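Local coordinates for major Capsid Protein VP1 (Chimpanzee polyomavirus Bob, PDB 6Y9I) that forms the pentameric capsomers of the polyomavirus outer shell and carries the surface loops that bind glycan receptors on host cells, at the interface of chains A and B. Sequence-based numbering; all coordinates share one arbitrary frame. Chains: chain A/B, Major Capsid Protein VP1.

Contact 1: the interface of chains A and B. Residues chain A 105-106, 108; chain B 49, 53, 59, 149, 200, 274.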
# COMPACT_ATOMS: atom_id res chain seq x y z
N ILE A 105 -11.38 -16.62 -6.08
CA ILE A 105 -12.32 -16.48 -4.93
C ILE A 105 -12.69 -17.87 -4.38
O ILE A 105 -13.19 -17.90 -3.26
CB ILE A 105 -13.59 -15.66 -5.25
CG1 ILE A 105 -14.59 -16.47 -6.08
CG2 ILE A 105 -13.23 -14.33 -5.91
CD1 ILE A 105 -16.01 -15.90 -6.14
N SER A 106 -12.45 -18.97 -5.10
CA SER A 106 -12.94 -20.32 -4.69
C SER A 106 -12.49 -20.64 -3.26
O SER A 106 -11.27 -20.56 -2.97
CB SER A 106 -12.51 -21.43 -5.59
OG SER A 106 -13.07 -22.66 -5.11
N HIS A 108 -13.74 -23.70 -2.14
CA HIS A 108 -14.08 -25.15 -2.22
C HIS A 108 -13.03 -25.86 -3.09
O HIS A 108 -13.38 -26.70 -3.91
CB HIS A 108 -15.52 -25.33 -2.69
CG HIS A 108 -15.84 -24.55 -3.91
ND1 HIS A 108 -15.40 -24.93 -5.15
CD2 HIS A 108 -16.59 -23.44 -4.09
CE1 HIS A 108 -15.81 -24.04 -6.05
NE2 HIS A 108 -16.57 -23.15 -5.42
N ILE B 49 -21.12 -21.75 2.06
CA ILE B 49 -20.15 -22.60 1.33
C ILE B 49 -19.28 -23.34 2.34
O ILE B 49 -18.78 -22.70 3.30
CB ILE B 49 -19.31 -21.71 0.39
CG1 ILE B 49 -20.20 -21.03 -0.65
CG2 ILE B 49 -18.18 -22.50 -0.25
CD1 ILE B 49 -19.56 -19.81 -1.25
N ASP B 53 -18.03 -28.79 -0.84
CA ASP B 53 -19.15 -28.48 -1.77
C ASP B 53 -18.55 -28.53 -3.18
O ASP B 53 -17.38 -28.15 -3.35
CB ASP B 53 -19.81 -27.15 -1.35
CG ASP B 53 -20.58 -27.22 -0.03
OD1 ASP B 53 -20.80 -28.38 0.50
OD2 ASP B 53 -21.00 -26.12 0.44
N LEU B 59 -22.32 -28.25 -6.35
CA LEU B 59 -22.22 -26.81 -6.00
C LEU B 59 -23.47 -26.12 -6.55
O LEU B 59 -23.76 -26.28 -7.74
CB LEU B 59 -20.93 -26.21 -6.58
CG LEU B 59 -20.57 -24.84 -6.04
CD1 LEU B 59 -20.24 -24.92 -4.56
CD2 LEU B 59 -19.41 -24.23 -6.82
N SER B 149 -11.01 -23.19 -11.58
CA SER B 149 -9.95 -23.50 -10.58
C SER B 149 -9.79 -25.03 -10.47
O SER B 149 -8.65 -25.52 -10.47
CB SER B 149 -10.24 -22.85 -9.23
OG SER B 149 -11.60 -23.00 -8.89
N GLU B 200 -16.33 -16.88 -10.39
CA GLU B 200 -15.29 -17.92 -10.21
C GLU B 200 -15.06 -18.72 -11.50
O GLU B 200 -14.08 -19.47 -11.53
CB GLU B 200 -15.60 -18.86 -9.05
CG GLU B 200 -16.77 -19.81 -9.28
CD GLU B 200 -17.27 -20.39 -7.97
OE1 GLU B 200 -17.98 -19.65 -7.22
OE2 GLU B 200 -16.86 -21.55 -7.64
N TYR B 274 -20.45 -15.12 1.03
CA TYR B 274 -19.97 -13.86 0.41
C TYR B 274 -20.99 -12.76 0.71
O TYR B 274 -22.19 -13.07 0.77
CB TYR B 274 -19.83 -14.08 -1.09
CG TYR B 274 -18.75 -15.05 -1.48
CD1 TYR B 274 -17.42 -14.67 -1.49
CD2 TYR B 274 -19.06 -16.33 -1.87
CE1 TYR B 274 -16.41 -15.55 -1.88
CE2 TYR B 274 -18.08 -17.21 -2.31
CZ TYR B 274 -16.75 -16.82 -2.30
OH TYR B 274 -15.80 -17.71 -2.72
O HOH W 1 -18.50 -20.81 -4.81
O HOH W 2 -12.68 -24.63 -6.95
O HOH W 3 -15.18 -29.13 -4.45
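A:His108 and B:Glu200 meet tip to tip where two neighbouring VP1 subunits of the pentamer join, a side-by-side contact between copies of the polyomavirus coat protein that likely helps to hold the capsomer ring together. VP1 belongs to the jelly-roll capsid proteins, and here the end of 3-10 helix 101-105 and the loop that follows it in chain A press against loops and one strand of chain B. The imidazole NE2 of A:His108 donates to the carboxylate OE2 of B:Glu200 at 2.8 Å. The acceptor lies almost in the ring plane and offers its syn lone pair, yet the bond is bent, 132° at the hydrogen. Ring and carboxylate are turned 21° apart, nearly coplanar. A water close to the ring plane joins the second carboxylate oxygen, OE1, to NE2; the bent direct bond suggests that the N-H may be shared between OE2 and this water. The histidine CG sits between backbone N and carbonyl carbon (chi1 50°), which folds the ring back over its own loop: A:Ser106 OG lies above the centre of one face and accepts a hydrogen bond from the backbone N of A:His108. B:Leu59 crosses the histidine at about a right angle and sets its CD2 methyl on the opposite side of the ring plane, off centre beside NE2 and 3.7 Å from CE1. The hydroxyls of A:Ser106 and B:Ser149 are too far apart to bond and share a water whose oxygen is 2.7 Å from each OG; another water links the carbonyl oxygens of A:His108 and B:Asp53. Further along, the phenol OH of B:Tyr274 donates to the carbonyl O of A:Ile105 at 2.7 Å, coming from above the carbonyl plane, while the oxygen lies at the edge of the tyrosine ring. The isoleucine crosses that ring's tip obliquely, with CD1 4.0 Å from CZ, and its CG1 packs on CB of B:Glu200.

Contact 2: the interface of chains A and B. Residues chain A 115-117, 120-123; chain B 269-271.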
# COMPACT_ATOMS: atom_id res chain seq x y z
N ALA A 115 -10.41 -24.13 6.39
CA ALA A 115 -10.16 -22.95 7.24
C ALA A 115 -11.25 -22.90 8.32
O ALA A 115 -12.24 -22.20 8.14
CB ALA A 115 -10.13 -21.73 6.37
N ALA A 116 -11.06 -23.67 9.40
CA ALA A 116 -11.97 -23.78 10.57
C ALA A 116 -11.30 -24.66 11.64
O ALA A 116 -10.45 -25.48 11.27
CB ALA A 116 -13.29 -24.39 10.13
N LYS A 117 -11.71 -24.53 12.91
CA LYS A 117 -11.27 -25.41 14.03
C LYS A 117 -11.71 -26.85 13.76
O LYS A 117 -12.64 -27.05 12.96
CB LYS A 117 -11.85 -24.90 15.36
N GLY A 120 -15.35 -28.34 12.80
CA GLY A 120 -16.04 -27.36 11.95
C GLY A 120 -16.31 -27.92 10.56
O GLY A 120 -15.98 -29.10 10.25
N ASP A 121 -16.91 -27.10 9.72
CA ASP A 121 -17.27 -27.45 8.31
C ASP A 121 -17.14 -26.15 7.54
O ASP A 121 -18.14 -25.62 7.01
CB ASP A 121 -18.65 -28.10 8.22
CG ASP A 121 -18.97 -28.68 6.85
OD1 ASP A 121 -18.03 -28.77 5.99
OD2 ASP A 121 -20.15 -29.03 6.64
N GLY A 122 -15.93 -25.60 7.59
CA GLY A 122 -15.63 -24.27 7.07
C GLY A 122 -15.31 -24.37 5.59
O GLY A 122 -15.28 -25.46 5.02
N PRO A 123 -14.95 -23.23 4.98
CA PRO A 123 -14.52 -23.22 3.59
C PRO A 123 -13.10 -23.78 3.53
O PRO A 123 -12.43 -23.92 4.56
CB PRO A 123 -14.54 -21.72 3.27
CG PRO A 123 -14.12 -21.07 4.55
CD PRO A 123 -14.71 -21.94 5.64
N ASN B 269 -20.50 -23.51 12.44
CA ASN B 269 -19.62 -24.45 11.70
C ASN B 269 -18.48 -23.74 10.95
O ASN B 269 -17.65 -24.44 10.40
CB ASN B 269 -20.44 -25.35 10.78
CG ASN B 269 -21.20 -24.57 9.73
OD1 ASN B 269 -20.98 -23.37 9.53
ND2 ASN B 269 -22.07 -25.27 9.02
N GLU B 270 -18.42 -22.40 10.99
CA GLU B 270 -17.34 -21.56 10.41
C GLU B 270 -17.38 -21.65 8.88
O GLU B 270 -16.38 -21.31 8.28
CB GLU B 270 -15.96 -21.95 10.92
CG GLU B 270 -15.73 -21.67 12.39
CD GLU B 270 -14.35 -22.15 12.85
OE1 GLU B 270 -13.38 -21.38 12.72
OE2 GLU B 270 -14.25 -23.32 13.32
N ALA B 271 -18.48 -22.10 8.29
CA ALA B 271 -18.78 -21.95 6.85
C ALA B 271 -18.90 -20.45 6.53
O ALA B 271 -19.05 -19.63 7.45
CB ALA B 271 -20.03 -22.69 6.51
O HOH W 4 -13.98 -20.02 8.39
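The backbone N of A:Lys117 donates to the carboxylate OE2 of B:Glu270 at 2.8 Å, reaching the oxygen on its syn side but 25° out of the carboxylate plane. B:Glu270 gets there with CG anti to its own carbonyl carbon (chi1 -67°) and an extended chain beyond, which carries the acid alongside the A:Ala116 segment. The methyl CB of A:Ala116 packs against this chain, 3.7 Å from the carboxylate carbon CD, so the acid has an apolar neighbour next to its hydrogen-bond donor. The side chain of A:Lys117 is incomplete in the model, and the recognition seen here rests on its main-chain amide.

Four residues further on, the backbone N of A:Asp121 donates to the carbonyl O of B:Asn269. This bond is 2.8 Å long and nearly straight, 172° at the hydrogen, with the donor in the carbonyl plane. B:Asn269 also braces its own turn: its amide oxygen OD1 accepts a hydrogen bond from the backbone N of B:Ala271 at 3.1 Å, with that donor lying above the amide plane. CG of B:Asn269 stands between its backbone N and carbonyl carbon, which brings OD1 back over the turn. The carbonyl O of B:Glu270 is joined through a water to the carbonyl O of A:Ala115, and CA of A:Gly122 packs on CA of B:Ala271. Phi of B:Glu270 is positive, consistent with a tight turn.

Both partners are loops: residues 115-123 of chain A belong to the long connection between 3-10 helix 101-105 and strand 131-138, and residues 269-271 of chain B are the last of the short connection from strand 252-265 to strand 272-276.

Contacts 1 and 2 lie about 14 Å apart, measured between the centres of their C-alpha atoms, and belong to one interface between neighbouring VP1 copies. Chain A supplies both from the connection that leaves 3-10 helix 101-105, whose last residue already takes part in contact 1. On chain B they share the region around strand 272-276: contact 1 uses a residue within it, contact 2 the turn just before it. The turn of contact 2 thus runs straight into the strand that carries the tyrosine of contact 1. As the assembly contains five copies, the pair would recur between successive neighbours around the ring.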